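Local coordinates for protein pyrrolysyl-tRNA synthetase (Desulfitobacterium hafniense, PDB 3DSQ) that probably attaches pyrrolysine to its cognate tRNA at the expense of ATP, as a homodimeric class II aminoacyl-tRNA synthetase, at residues Q189-E192 with D193-R196; L257-L260 with L261-E265. All coordinates share one frame; numbering follows the deposited sequence.

Contact 1: residues Q189-E192 with D193-R196; sequences QRLE and DMAR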
loop_
_atom_site.group_PDB
_atom_site.type_symbol
_atom_site.label_atom_id
_atom_site.label_comp_id
_atom_site.label_asym_id
_atom_site.label_seq_id
_atom_site.Cartn_x
_atom_site.Cartn_y
_atom_site.Cartn_z
ATOM N N GLN B 189 21.495 -17.402 -12.361
ATOM C CA GLN B 189 20.873 -16.916 -13.594
ATOM C C GLN B 189 19.438 -16.434 -13.353
ATOM O O GLN B 189 18.963 -15.529 -14.033
ATOM C CB GLN B 189 20.893 -18.006 -14.674
ATOM C CG GLN B 189 20.055 -17.683 -15.923
ATOM C CD GLN B 189 20.526 -16.438 -16.674
ATOM O OE1 GLN B 189 21.572 -16.443 -17.327
ATOM N NE2 GLN B 189 19.750 -15.364 -16.580
ATOM N N ARG B 190 18.741 -17.041 -12.396
ATOM C CA ARG B 190 17.379 -16.611 -12.086
ATOM C C ARG B 190 17.425 -15.207 -11.511
ATOM O O ARG B 190 16.666 -14.332 -11.922
ATOM C CB ARG B 190 16.724 -17.538 -11.068
ATOM C CG ARG B 190 16.014 -18.722 -11.669
ATOM C CD ARG B 190 14.904 -18.309 -12.624
ATOM N NE ARG B 190 14.013 -19.438 -12.874
ATOM C CZ ARG B 190 14.413 -20.623 -13.328
ATOM N NH1 ARG B 190 15.693 -20.831 -13.595
ATOM N NH2 ARG B 190 13.537 -21.609 -13.489
ATOM N N LEU B 191 18.310 -14.998 -10.543
ATOM C CA LEU B 191 18.460 -13.687 -9.939
ATOM C C LEU B 191 18.697 -12.662 -11.046
ATOM O O LEU B 191 18.140 -11.565 -11.011
ATOM C CB LEU B 191 19.619 -13.688 -8.935
ATOM C CG LEU B 191 19.273 -14.398 -7.614
ATOM C CD1 LEU B 191 20.447 -14.328 -6.653
ATOM C CD2 LEU B 191 18.040 -13.741 -6.985
ATOM N N GLU B 192 19.517 -13.025 -12.033
ATOM C CA GLU B 192 19.786 -12.133 -13.159
ATOM C C GLU B 192 18.491 -11.863 -13.912
ATOM O O GLU B 192 18.151 -10.712 -14.180
ATOM C CB GLU B 192 20.790 -12.755 -14.136
ATOM C CG GLU B 192 22.255 -12.564 -13.786
ATOM C CD GLU B 192 23.165 -12.835 -14.982
ATOM O OE1 GLU B 192 23.114 -13.957 -15.539
ATOM O OE2 GLU B 192 23.926 -11.924 -15.366
ATOM N N ASP B 193 17.776 -12.930 -14.261
ATOM C CA ASP B 193 16.515 -12.800 -14.981
ATOM C C ASP B 193 15.580 -11.841 -14.253
ATOM O O ASP B 193 15.049 -10.901 -14.847
ATOM C CB ASP B 193 15.816 -14.156 -15.108
ATOM C CG ASP B 193 16.623 -15.168 -15.903
ATOM O OD1 ASP B 193 17.295 -14.769 -16.886
ATOM O OD2 ASP B 193 16.564 -16.368 -15.552
ATOM N N MET B 194 15.373 -12.094 -12.965
ATOM C CA MET B 194 14.500 -11.264 -12.144
ATOM C C MET B 194 14.928 -9.806 -12.183
ATOM O O MET B 194 14.112 -8.921 -12.402
ATOM C CB MET B 194 14.515 -11.760 -10.699
ATOM C CG MET B 194 14.150 -13.222 -10.553
ATOM S SD MET B 194 14.116 -13.730 -8.827
ATOM C CE MET B 194 12.441 -14.259 -8.682
ATOM N N ALA B 195 16.212 -9.559 -11.960
ATOM C CA ALA B 195 16.735 -8.199 -11.980
ATOM C C ALA B 195 16.402 -7.522 -13.311
ATOM O O ALA B 195 15.867 -6.407 -13.347
ATOM C CB ALA B 195 18.231 -8.224 -11.770
ATOM N N ARG B 196 16.714 -8.210 -14.404
ATOM C CA ARG B 196 16.453 -7.685 -15.737
ATOM C C ARG B 196 14.977 -7.410 -15.980
ATOM O O ARG B 196 14.625 -6.340 -16.473
ATOM C CB ARG B 196 17.005 -8.650 -16.792
ATOM C CG ARG B 196 18.524 -8.734 -16.779
ATOM C CD ARG B 196 19.035 -9.862 -17.656
ATOM N NE ARG B 196 20.494 -9.896 -17.706
ATOM C CZ ARG B 196 21.204 -10.941 -18.118
ATOM N NH1 ARG B 196 20.593 -12.045 -18.519
ATOM N NH2 ARG B 196 22.529 -10.880 -18.128
#
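Glu192 and Arg196, one helical turn apart, run side by side and point the same way, illustrating how the side chains of an i to i+4 pair can be joined by charge without a hydrogen bond between them. The Glu192 carboxylate lies over one face of the guanidinium, with its plane turned 45° from it, and OE2 comes within 3.3 Å of NH2 of Arg196. Since this oxygen is well out of the guanidinium plane, the salt bridge is one of charges alone.

With its CG beside the backbone N (chi1 -62°), the carboxylate of Asp193 swings back against Gln189, whose chain bends at chi2 and crosses it at about a right angle. The amide and carboxylate planes are only 22° apart, but the 2.5 Å approach of Gln189 NE2 to Asp193 OD1 is too short and too bent to be more than a weak, doubtful hydrogen bond. An alanine in place of Gln189 would lose this amide and would probably leave OD1 of Asp193 without this near neighbour. Met194 rests its CG 3.1 Å from Arg190 O, the acceptor of its own amide.

Arg190 forms salt bridges with Glu179, on strand 171-180, and Glu186. The buried side of helix 187-201 lies on the central sheet, where Leu191 and Met194 touch Val251 of strand 250-256 and Ala195 packs on Val223 of strand 219-225.

Contact 2: residues L257-L260 with L261-E265; sequences LERL and LMIRE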
loop_
_atom_site.group_PDB
_atom_site.type_symbol
_atom_site.label_atom_id
_atom_site.label_comp_id
_atom_site.label_asym_id
_atom_site.label_seq_id
_atom_site.Cartn_x
_atom_site.Cartn_y
_atom_site.Cartn_z
ATOM N N LEU B 257 11.374 0.718 -4.001
ATOM C CA LEU B 257 10.845 1.477 -5.135
ATOM C C LEU B 257 11.095 2.984 -5.118
ATOM O O LEU B 257 11.365 3.574 -6.173
ATOM C CB LEU B 257 9.343 1.199 -5.315
ATOM C CG LEU B 257 8.984 -0.270 -5.561
ATOM C CD1 LEU B 257 7.542 -0.369 -6.016
ATOM C CD2 LEU B 257 9.916 -0.881 -6.617
ATOM N N GLU B 258 10.998 3.616 -3.947
ATOM C CA GLU B 258 11.249 5.052 -3.880
ATOM C C GLU B 258 12.701 5.294 -4.256
ATOM O O GLU B 258 13.021 6.242 -4.976
ATOM C CB GLU B 258 10.983 5.627 -2.474
ATOM C CG GLU B 258 9.519 5.616 -2.015
ATOM C CD GLU B 258 9.090 4.269 -1.465
ATOM O OE1 GLU B 258 9.957 3.378 -1.356
ATOM O OE2 GLU B 258 7.895 4.100 -1.134
ATOM N N ARG B 259 13.584 4.426 -3.778
ATOM C CA ARG B 259 14.995 4.571 -4.087
ATOM C C ARG B 259 15.233 4.345 -5.584
ATOM O O ARG B 259 16.048 5.027 -6.198
ATOM C CB ARG B 259 15.827 3.593 -3.258
ATOM C CG ARG B 259 17.307 3.709 -3.524
ATOM C CD ARG B 259 18.138 2.883 -2.558
ATOM N NE ARG B 259 19.555 2.960 -2.907
ATOM C CZ ARG B 259 20.540 2.432 -2.187
ATOM N NH1 ARG B 259 20.270 1.780 -1.062
ATOM N NH2 ARG B 259 21.800 2.558 -2.594
ATOM N N LEU B 260 14.525 3.381 -6.162
ATOM C CA LEU B 260 14.651 3.113 -7.588
ATOM C C LEU B 260 14.239 4.370 -8.333
ATOM O O LEU B 260 14.955 4.846 -9.210
ATOM C CB LEU B 260 13.732 1.965 -8.026
ATOM C CG LEU B 260 14.183 0.500 -7.998
ATOM C CD1 LEU B 260 13.206 -0.307 -8.851
ATOM C CD2 LEU B 260 15.588 0.339 -8.567
ATOM N N LEU B 261 13.075 4.908 -7.972
ATOM C CA LEU B 261 12.564 6.115 -8.612
ATOM C C LEU B 261 13.514 7.294 -8.500
ATOM O O LEU B 261 13.714 8.030 -9.473
ATOM C CB LEU B 261 11.202 6.506 -8.023
ATOM C CG LEU B 261 10.036 5.633 -8.488
ATOM C CD1 LEU B 261 8.791 6.021 -7.744
ATOM C CD2 LEU B 261 9.837 5.778 -10.000
ATOM N N MET B 262 14.093 7.486 -7.317
ATOM C CA MET B 262 15.017 8.592 -7.123
ATOM C C MET B 262 16.219 8.472 -8.067
ATOM O O MET B 262 16.687 9.459 -8.640
ATOM C CB MET B 262 15.508 8.629 -5.675
ATOM C CG MET B 262 16.721 9.526 -5.466
ATOM S SD MET B 262 17.181 9.649 -3.715
ATOM C CE MET B 262 17.846 8.023 -3.445
ATOM N N ILE B 263 16.708 7.248 -8.211
ATOM C CA ILE B 263 17.858 6.959 -9.053
ATOM C C ILE B 263 17.521 7.090 -10.544
ATOM O O ILE B 263 18.279 7.677 -11.301
ATOM C CB ILE B 263 18.402 5.553 -8.711
ATOM C CG1 ILE B 263 18.987 5.590 -7.292
ATOM C CG2 ILE B 263 19.431 5.110 -9.731
ATOM C CD1 ILE B 263 19.342 4.233 -6.707
ATOM N N ARG B 264 16.376 6.571 -10.960
ATOM C CA ARG B 264 15.979 6.677 -12.354
ATOM C C ARG B 264 15.734 8.130 -12.730
ATOM O O ARG B 264 16.208 8.608 -13.755
ATOM C CB ARG B 264 14.701 5.883 -12.598
ATOM C CG ARG B 264 14.121 6.064 -13.983
ATOM C CD ARG B 264 12.667 6.471 -13.896
ATOM N NE ARG B 264 11.790 5.313 -13.877
ATOM C CZ ARG B 264 10.486 5.357 -13.631
ATOM N NH1 ARG B 264 9.886 6.508 -13.372
ATOM N NH2 ARG B 264 9.777 4.242 -13.665
ATOM N N GLU B 265 14.990 8.833 -11.887
ATOM C CA GLU B 265 14.642 10.222 -12.142
ATOM C C GLU B 265 15.718 11.231 -11.786
ATOM O O GLU B 265 15.666 12.377 -12.223
ATOM C CB GLU B 265 13.343 10.557 -11.408
ATOM C CG GLU B 265 12.170 9.746 -11.926
ATOM C CD GLU B 265 11.935 9.990 -13.408
ATOM O OE1 GLU B 265 11.642 9.024 -14.143
ATOM O OE2 GLU B 265 12.043 11.157 -13.834
#
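Arg259 stretches out from the helix past Ile263, one turn on, and overlaps its ethyl arm: CD1 of Ile263 sits 3.8 Å from CG of Arg259 and reaches the edge of the guanidinium, close to its plane, with 4.0 Å between CD1 and NE of Arg259. Together, helix 257-265 and the preceding strand 250-256 have the sequence and topology of motif 3 of class II aminoacyl-tRNA synthetases, a worked example of a helix used to present an arginine. In relatives the arginine of this motif contacts ATP, and Arg259 probably has that part here. Its side chain is about 6 Å from the bound sodium ion.

CG of Arg259 is anti to the backbone N (chi1 -179°) and the chain stays extended to NE, which lays its stem, and then the near edge of the guanidinium, along CD1 of Ile263; a long, weak ion pair with Glu229 lies at the far end. Ile263 in turn folds CG1 back to 3.2 Å from O of Arg259, the carbonyl that accepts its own amide.

The buried side of the helix is made by Leu257, Glu258, Leu260 and Leu261. Leu261 sets its CG 3.4 Å from O of Leu257, and packs on Leu76 of helix 72-85, while Leu260 and Ile263 both meet Leu230 of strand 228-236. The buried carboxylate of Glu258 is satisfied in part by the hydroxyl of Thr173, on strand 171-180.

At the last turn Arg264 gives its NE to the carbonyl of Ala202. Its NH1 forms a salt bridge with Glu265 OE1 at 3.2 Å, and CD2 of Leu261 lies 3.4 Å above one face of its guanidinium, offset toward the rim.

Overall arrangement
Contact 1 comes first along the chain, inside helix 187-201, which follows strand 171-180 and precedes strand 208-213. The chain then adds strands 219-225, 228-236 and 250-256 to the central sheet before contact 2 opens in helix 257-265. Both contacts are local, so neither closes a long loop; they lie in series, neither nested nor crossed. The centres of contact 1 and contact 2 are about 19 Å apart, and their nearest atoms about 8 Å. Strand 250-256 relates them: contact 1 packs on it, and contact 2 begins where it ends. The second helix further joins strands 171-180 and 228-236 to helix 72-85, all within the class II core.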